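Local coordinates for protein intracellular serine protease (Bacillus licheniformis, PDB 4ZOQ) that probably acts, as the whole protein, as a subtilisin-family serine endopeptidase that cleaves lanthipeptide precursors, this chain being its N-terminal prodomain, at residues 31-36 against 64-69; 50-55 against 70-75. All coordinates share one frame; numbering follows the deposited sequence.

Interaction 1 of 2, residues 31-36 against 64-69; sequences QYLLLE and AKVTGE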
ATOM      1  N   GLN A  31      16.951  14.322  14.086  1.00 60.23           N
ATOM      2  CA  GLN A  31      15.590  14.674  14.497  1.00 60.32           C
ATOM      3  C   GLN A  31      14.695  15.085  13.318  1.00 55.52           C
ATOM      4  O   GLN A  31      15.125  15.063  12.166  1.00 51.85           O
ATOM      5  CB  GLN A  31      15.599  15.781  15.545  1.00 56.91           C
ATOM      6  CG  GLN A  31      16.592  15.539  16.640  1.00 63.45           C
ATOM      7  CD  GLN A  31      16.540  16.605  17.685  1.00 62.54           C
ATOM      8  OE1 GLN A  31      16.679  16.325  18.873  1.00 68.29           O
ATOM      9  NE2 GLN A  31      16.311  17.833  17.261  1.00 59.88           N
ATOM     10  N   TYR A  32      13.442  15.432  13.616  1.00 47.93           N
ATOM     11  CA  TYR A  32      12.465  15.758  12.578  1.00 43.81           C
ATOM     12  C   TYR A  32      11.693  17.032  12.907  1.00 47.65           C
ATOM     13  O   TYR A  32      11.397  17.322  14.076  1.00 48.50           O
ATOM     14  CB  TYR A  32      11.478  14.600  12.361  1.00 49.73           C
ATOM     15  CG  TYR A  32      12.097  13.355  11.770  1.00 48.29           C
ATOM     16  CD1 TYR A  32      12.624  12.354  12.589  1.00 50.42           C
ATOM     17  CD2 TYR A  32      12.159  13.176  10.392  1.00 47.37           C
ATOM     18  CE1 TYR A  32      13.207  11.213  12.040  1.00 52.29           C
ATOM     19  CE2 TYR A  32      12.732  12.031   9.839  1.00 48.18           C
ATOM     20  CZ  TYR A  32      13.255  11.064  10.667  1.00 50.54           C
ATOM     21  OH  TYR A  32      13.816   9.940  10.110  1.00 59.33           O
ATOM     22  N   LEU A  33      11.353  17.780  11.864  1.00 40.75           N
ATOM     23  CA  LEU A  33      10.689  19.061  12.021  1.00 43.32           C
ATOM     24  C   LEU A  33       9.467  19.213  11.126  1.00 44.09           C
ATOM     25  O   LEU A  33       9.494  18.855   9.949  1.00 41.06           O
ATOM     26  CB  LEU A  33      11.659  20.212  11.705  1.00 46.84           C
ATOM     27  CG  LEU A  33      12.636  20.795  12.720  1.00 48.67           C
ATOM     28  CD1 LEU A  33      13.738  21.517  11.991  1.00 47.50           C
ATOM     29  CD2 LEU A  33      11.907  21.771  13.606  1.00 55.47           C
ATOM     30  N   LEU A  34       8.420  19.809  11.675  1.00 40.58           N
ATOM     31  CA  LEU A  34       7.262  20.136  10.890  1.00 41.72           C
ATOM     32  C   LEU A  34       7.038  21.649  10.965  1.00 46.26           C
ATOM     33  O   LEU A  34       6.760  22.183  12.033  1.00 50.68           O
ATOM     34  CB  LEU A  34       6.030  19.359  11.366  1.00 37.80           C
ATOM     35  CG  LEU A  34       4.839  19.648  10.459  1.00 42.24           C
ATOM     36  CD1 LEU A  34       5.153  19.200   9.028  1.00 39.31           C
ATOM     37  CD2 LEU A  34       3.578  18.962  10.972  1.00 44.40           C
ATOM     38  N   LEU A  35       7.235  22.355   9.852  1.00 49.67           N
ATOM     39  CA  LEU A  35       6.969  23.796   9.814  1.00 51.85           C
ATOM     40  C   LEU A  35       5.473  24.079   9.917  1.00 51.69           C
ATOM     41  O   LEU A  35       4.651  23.322   9.412  1.00 51.39           O
ATOM     42  CB  LEU A  35       7.523  24.421   8.519  1.00 43.87           C
ATOM     43  CG  LEU A  35       8.986  24.220   8.121  1.00 47.12           C
ATOM     44  CD1 LEU A  35       9.188  24.531   6.658  1.00 49.66           C
ATOM     45  CD2 LEU A  35       9.881  25.116   8.949  1.00 49.09           C
ATOM     46  N   GLU A  36       5.117  25.183  10.551  1.00 55.93           N
ATOM     47  CA  GLU A  36       3.737  25.604  10.541  1.00 51.51           C
ATOM     48  C   GLU A  36       3.351  26.075   9.152  1.00 54.42           C
ATOM     49  O   GLU A  36       2.204  25.956   8.725  1.00 57.70           O
ATOM     50  CB  GLU A  36       3.504  26.771  11.478  1.00 55.90           C
ATOM     51  CG  GLU A  36       3.291  26.548  12.967  1.00 69.40           C
ATOM     52  CD  GLU A  36       2.973  27.893  13.638  1.00 77.15           C
ATOM     53  OE1 GLU A  36       2.391  28.760  12.928  1.00 79.60           O
ATOM     54  OE2 GLU A  36       3.309  28.089  14.833  1.00 70.03           O
ATOM     55  N   ALA A  64      10.745  17.938   7.703  1.00 39.94           N
ATOM     56  CA  ALA A  64      12.161  17.801   7.421  1.00 46.04           C
ATOM     57  C   ALA A  64      12.873  16.844   8.355  1.00 43.37           C
ATOM     58  O   ALA A  64      12.551  16.759   9.532  1.00 42.93           O
ATOM     59  CB  ALA A  64      12.832  19.172   7.475  1.00 43.34           C
ATOM     60  N   LYS A  65      13.871  16.153   7.832  1.00 40.75           N
ATOM     61  CA  LYS A  65      14.719  15.359   8.700  1.00 48.40           C
ATOM     62  C   LYS A  65      16.044  16.106   8.839  1.00 53.47           C
ATOM     63  O   LYS A  65      16.684  16.476   7.855  1.00 52.49           O
ATOM     64  CB  LYS A  65      14.924  13.936   8.156  1.00 48.26           C
ATOM     65  CG  LYS A  65      16.145  13.208   8.732  1.00 54.81           C
ATOM     66  CD  LYS A  65      16.334  11.808   8.137  1.00 52.93           C
ATOM     67  CE  LYS A  65      16.490  11.837   6.638  1.00 60.52           C
ATOM     68  NZ  LYS A  65      17.696  12.586   6.178  1.00 75.15           N
ATOM     69  N   VAL A  66      16.429  16.378  10.074  1.00 54.30           N
ATOM     70  CA  VAL A  66      17.642  17.139  10.309  1.00 57.35           C
ATOM     71  C   VAL A  66      18.662  16.207  10.948  1.00 57.76           C
ATOM     72  O   VAL A  66      18.384  15.510  11.921  1.00 54.90           O
ATOM     73  CB  VAL A  66      17.397  18.392  11.192  1.00 51.63           C
ATOM     74  CG1 VAL A  66      16.498  19.377  10.468  1.00 51.69           C
ATOM     75  CG2 VAL A  66      16.780  18.010  12.508  1.00 53.30           C
ATOM     76  N   THR A  67      19.842  16.169  10.349  1.00 58.21           N
ATOM     77  CA  THR A  67      20.920  15.324  10.822  1.00 58.65           C
ATOM     78  C   THR A  67      22.160  16.184  10.884  1.00 61.39           C
ATOM     79  O   THR A  67      22.318  17.124  10.109  1.00 63.56           O
ATOM     80  CB  THR A  67      21.174  14.103   9.905  1.00 61.10           C
ATOM     81  OG1 THR A  67      21.601  14.549   8.609  1.00 62.94           O
ATOM     82  CG2 THR A  67      19.900  13.275   9.746  1.00 61.06           C
ATOM     83  N   GLY A  68      23.027  15.885  11.836  1.00 66.15           N
ATOM     84  CA  GLY A  68      24.251  16.640  12.004  1.00 67.70           C
ATOM     85  C   GLY A  68      24.914  16.226  13.298  1.00 75.88           C
ATOM     86  O   GLY A  68      24.791  15.072  13.715  1.00 69.04           O
ATOM     87  N   GLU A  69      25.573  17.161  13.979  1.00 82.42           N
ATOM     88  CA  GLU A  69      26.097  16.796  15.279  1.00 80.95           C
ATOM     89  C   GLU A  69      25.195  17.294  16.398  1.00 76.93           C
ATOM     90  O   GLU A  69      24.733  18.437  16.420  1.00 78.32           O
ATOM     91  CB  GLU A  69      27.514  17.331  15.445  1.00 78.41           C
ATOM     92  CG  GLU A  69      28.591  16.432  14.814  1.00 85.61           C
ATOM     93  CD  GLU A  69      28.829  15.099  15.530  1.00 97.45           C
ATOM     94  OE1 GLU A  69      27.857  14.468  16.014  1.00 94.78           O
ATOM     95  OE2 GLU A  69      30.006  14.661  15.575  1.00 98.26           O
TER
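The carbonyl oxygen of A64 is gripped twice from strand 31-35: it takes the amide of L33 (A64 O to L33 N 2.8 Å), and the CA-H of Y32 leans on it with Y32 CA at 3.2 Å. L33 O returns the favour to A64 N at 2.7 Å, and further on Q31 and V66 exchange two backbone hydrogen bonds. The strands are therefore antiparallel, with Y32 and K65 as the non-hydrogen-bonded pair between. Their side chains run side by side, Y32 CE2 3.4 Å from K65 CB; the aliphatic chain follows the ring as far as the phenol oxygen, then bends and leads away. On the other face L33 and V66 cross at about a right angle, L33 CD1 against V66 CG1 (3.8 Å). V66 CG2, placed between its own backbone N and carbonyl carbon, lies 3.4 Å from Q31 O and 3.9 Å from Q31 CB. The L33 and V66 side meets F76 of helix 70-80, whereas Y32 and K65 pack on Y117 of the protease chain. Strand 86-89 flanks 31-35 and strand 54-58 flanks 63-67, through backbone hydrogen bonds of Y32 with I89 and of K65 with D56.

Interaction 2 of 2, residues 50-55 against 70-75; sequences QFHIHA and KQKLAP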
ATOM      1  N   GLN A  50      23.897  27.366   8.560  1.00 49.61           N
ATOM      2  CA  GLN A  50      24.634  28.215   9.463  1.00 53.98           C
ATOM      3  C   GLN A  50      25.039  27.454  10.715  1.00 55.78           C
ATOM      4  O   GLN A  50      25.862  27.930  11.510  1.00 58.43           O
ATOM      5  CB  GLN A  50      23.739  29.405   9.814  1.00 52.70           C
ATOM      6  CG  GLN A  50      24.078  30.194  11.051  1.00 57.43           C
ATOM      7  CD  GLN A  50      22.978  31.193  11.383  1.00 62.13           C
ATOM      8  OE1 GLN A  50      22.096  31.453  10.556  1.00 64.78           O
ATOM      9  NE2 GLN A  50      23.007  31.736  12.601  1.00 63.65           N
ATOM     10  N   PHE A  51      24.526  26.231  10.839  1.00 57.00           N
ATOM     11  CA  PHE A  51      24.881  25.356  11.944  1.00 56.95           C
ATOM     12  C   PHE A  51      25.372  24.036  11.423  1.00 57.07           C
ATOM     13  O   PHE A  51      25.214  23.067  12.092  1.00 57.28           O
ATOM     14  CB  PHE A  51      23.697  25.106  12.884  1.00 57.09           C
ATOM     15  CG  PHE A  51      23.279  26.299  13.700  1.00 57.96           C
ATOM     16  CD1 PHE A  51      22.425  27.276  13.187  1.00 53.87           C
ATOM     17  CD2 PHE A  51      23.704  26.418  15.020  1.00 59.27           C
ATOM     18  CE1 PHE A  51      22.039  28.377  13.979  1.00 51.97           C
ATOM     19  CE2 PHE A  51      23.330  27.506  15.798  1.00 54.61           C
ATOM     20  CZ  PHE A  51      22.505  28.477  15.284  1.00 59.45           C
ATOM     21  N   HIS A  52      25.834  23.989  10.181  1.00 57.77           N
ATOM     22  CA  HIS A  52      26.383  22.774   9.566  1.00 62.02           C
ATOM     23  C   HIS A  52      25.599  21.496   9.877  1.00 68.04           C
ATOM     24  O   HIS A  52      26.170  20.451  10.223  1.00 65.60           O
ATOM     25  CB  HIS A  52      27.859  22.627   9.971  1.00 63.93           C
ATOM     26  CG  HIS A  52      28.632  21.622   9.148  1.00 69.21           C
ATOM     27  ND1 HIS A  52      28.708  21.660   7.768  1.00 76.86           N
ATOM     28  CD2 HIS A  52      29.328  20.528   9.530  1.00 64.63           C
ATOM     29  CE1 HIS A  52      29.437  20.641   7.338  1.00 68.44           C
ATOM     30  NE2 HIS A  52      29.822  19.936   8.387  1.00 79.03           N
ATOM     31  N   ILE A  53      24.282  21.592   9.763  1.00 60.31           N
ATOM     32  CA  ILE A  53      23.465  20.417   9.957  1.00 62.74           C
ATOM     33  C   ILE A  53      22.703  20.206   8.661  1.00 62.18           C
ATOM     34  O   ILE A  53      22.295  21.165   7.986  1.00 58.88           O
ATOM     35  CB  ILE A  53      22.476  20.532  11.182  1.00 60.66           C
ATOM     36  CG1 ILE A  53      21.479  21.671  11.017  1.00 56.53           C
ATOM     37  CG2 ILE A  53      23.194  20.641  12.527  1.00 63.22           C
ATOM     38  CD1 ILE A  53      20.120  21.175  10.563  1.00 62.57           C
ATOM     39  N   HIS A  54      22.553  18.955   8.257  1.00 68.49           N
ATOM     40  CA  HIS A  54      21.773  18.752   7.056  1.00 61.08           C
ATOM     41  C   HIS A  54      20.310  18.426   7.295  1.00 59.80           C
ATOM     42  O   HIS A  54      19.932  17.463   7.963  1.00 60.50           O
ATOM     43  CB  HIS A  54      22.462  17.798   6.095  1.00 64.77           C
ATOM     44  CG  HIS A  54      21.535  17.123   5.156  1.00 69.38           C
ATOM     45  ND1 HIS A  54      21.564  17.395   3.798  1.00 78.59           N
ATOM     46  CD2 HIS A  54      20.848  15.964   5.277  1.00 67.93           C
ATOM     47  CE1 HIS A  54      20.724  16.581   3.181  1.00 67.67           C
ATOM     48  NE2 HIS A  54      20.301  15.690   4.056  1.00 73.15           N
ATOM     49  N   ALA A  55      19.514  19.318   6.712  1.00 56.49           N
ATOM     50  CA  ALA A  55      18.070  19.313   6.749  1.00 53.96           C
ATOM     51  C   ALA A  55      17.495  18.915   5.400  1.00 61.93           C
ATOM     52  O   ALA A  55      17.677  19.599   4.380  1.00 66.45           O
ATOM     53  CB  ALA A  55      17.559  20.685   7.144  1.00 50.65           C
ATOM     54  N   LYS A  70      25.017  16.398  17.355  1.00 77.82           N
ATOM     55  CA  LYS A  70      23.978  16.460  18.367  1.00 78.06           C
ATOM     56  C   LYS A  70      24.084  17.579  19.393  1.00 77.18           C
ATOM     57  O   LYS A  70      23.098  17.890  20.070  1.00 73.26           O
ATOM     58  CB  LYS A  70      23.980  15.109  19.084  1.00 77.96           C
ATOM     59  CG  LYS A  70      24.253  13.959  18.114  1.00 84.71           C
ATOM     60  CD  LYS A  70      24.214  12.618  18.815  1.00 87.63           C
ATOM     61  CE  LYS A  70      24.032  11.507  17.801  1.00 77.98           C
ATOM     62  NZ  LYS A  70      23.846  10.217  18.500  1.00 77.95           N
ATOM     63  N   GLN A  71      25.258  18.189  19.514  1.00 82.02           N
ATOM     64  CA  GLN A  71      25.364  19.366  20.353  1.00 82.17           C
ATOM     65  C   GLN A  71      24.711  20.523  19.671  1.00 79.80           C
ATOM     66  O   GLN A  71      24.199  21.432  20.307  1.00 74.74           O
ATOM     67  CB  GLN A  71      26.810  19.698  20.654  1.00 81.56           C
ATOM     68  CG  GLN A  71      27.144  19.443  22.111  1.00 89.11           C
ATOM     69  CD  GLN A  71      28.603  19.662  22.431  1.00100.45           C
ATOM     70  OE1 GLN A  71      29.303  18.719  22.806  1.00101.45           O
ATOM     71  NE2 GLN A  71      29.074  20.904  22.295  1.00 96.82           N
ATOM     72  N   LYS A  72      24.830  20.524  18.358  1.00 78.37           N
ATOM     73  CA  LYS A  72      24.342  21.625  17.551  1.00 78.34           C
ATOM     74  C   LYS A  72      22.902  21.526  17.056  1.00 75.82           C
ATOM     75  O   LYS A  72      22.373  22.505  16.529  1.00 72.36           O
ATOM     76  CB  LYS A  72      25.331  21.800  16.431  1.00 75.99           C
ATOM     77  CG  LYS A  72      25.255  23.002  15.572  1.00 80.18           C
ATOM     78  CD  LYS A  72      26.492  22.843  14.741  1.00 80.12           C
ATOM     79  CE  LYS A  72      26.359  21.529  13.944  1.00 83.40           C
ATOM     80  NZ  LYS A  72      27.469  21.196  12.986  1.00 85.26           N
ATOM     81  N   LEU A  73      22.261  20.371  17.239  1.00 72.19           N
ATOM     82  CA  LEU A  73      20.835  20.271  16.955  1.00 67.93           C
ATOM     83  C   LEU A  73      20.023  21.169  17.894  1.00 63.66           C
ATOM     84  O   LEU A  73      19.057  21.789  17.468  1.00 61.58           O
ATOM     85  CB  LEU A  73      20.339  18.821  17.052  1.00 64.44           C
ATOM     86  CG  LEU A  73      20.826  17.880  15.940  1.00 67.24           C
ATOM     87  CD1 LEU A  73      20.549  16.412  16.254  1.00 70.27           C
ATOM     88  CD2 LEU A  73      20.223  18.250  14.596  1.00 63.36           C
ATOM     89  N   ALA A  74      20.444  21.292  19.149  1.00 61.70           N
ATOM     90  CA  ALA A  74      19.728  22.151  20.103  1.00 62.48           C
ATOM     91  C   ALA A  74      19.814  23.665  19.819  1.00 63.43           C
ATOM     92  O   ALA A  74      18.781  24.343  19.863  1.00 62.52           O
ATOM     93  CB  ALA A  74      20.197  21.860  21.538  1.00 60.35           C
ATOM     94  N   PRO A  75      21.022  24.204  19.512  1.00 64.24           N
ATOM     95  CA  PRO A  75      21.083  25.625  19.122  1.00 66.41           C
ATOM     96  C   PRO A  75      20.448  25.902  17.768  1.00 63.87           C
ATOM     97  O   PRO A  75      19.984  27.022  17.516  1.00 55.80           O
ATOM     98  CB  PRO A  75      22.582  25.919  19.023  1.00 64.51           C
ATOM     99  CG  PRO A  75      23.279  24.747  19.537  1.00 63.46           C
ATOM    100  CD  PRO A  75      22.359  23.605  19.625  1.00 60.03           C
TER
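K72 reaches from helix 70-80 across the turn at F51 and H52, its ammonium making a weak hydrogen bond (K72 NZ to H52 O, 3.1 Å) and lying 3.4 Å from H52 CB. K72 CG, anti to the backbone N (chi1 -169°), sits in the plane of the F51 ring at its edge and touches F51 CB at 3.8 Å. An alanine here would probably cost H52 O its weak ammonium partner and open a gap beside the edge of the F51 ring. Further round the same ring, F51 CE2 meets P75 CB at 3.7 Å, and F51 CZ lies equally near P75 O. Deeper in, I53 CG2 makes a looser apolar contact with L73 CD2 (4.3 Å). What sets this turn is a Schellman motif closing helix 41-49: H52, with positive phi (42°), is its C-prime residue, and I53 N bonds back to A48 O, so the chain swings toward strand 54-58 with F51 and I53 aimed at the second helix. There the helix is kinked at P75, whose nitrogen has no bond to the preceding turn. Beyond, F51 also packs on K79, while I53 is lodged among A48, V66 and F76.

In the fold
The segments of the two interactions alternate along the chain, and their centres lie about 10 Å apart. Strand 63-67 joins them: T67 O probably accepts a hydrogen bond from H54 N (2.6 Å), pinning the exit of the 50-55 turn to that strand. V66 of interaction 1 packs against the 50-55 segment, V66 CG1 3.7 Å from A55 CB and V66 CB 3.9 Å from I53 CD1. Strand order 2-3-1-4 with both helices is that of a ferredoxin-like fold, as in subtilisin propeptides. The protease chain touches interaction 1, where its R157 bonds to L35 O, but not interaction 2. As in other peptidase S8 enzymes, the active site probably lies in the protease chain, not in this prodomain.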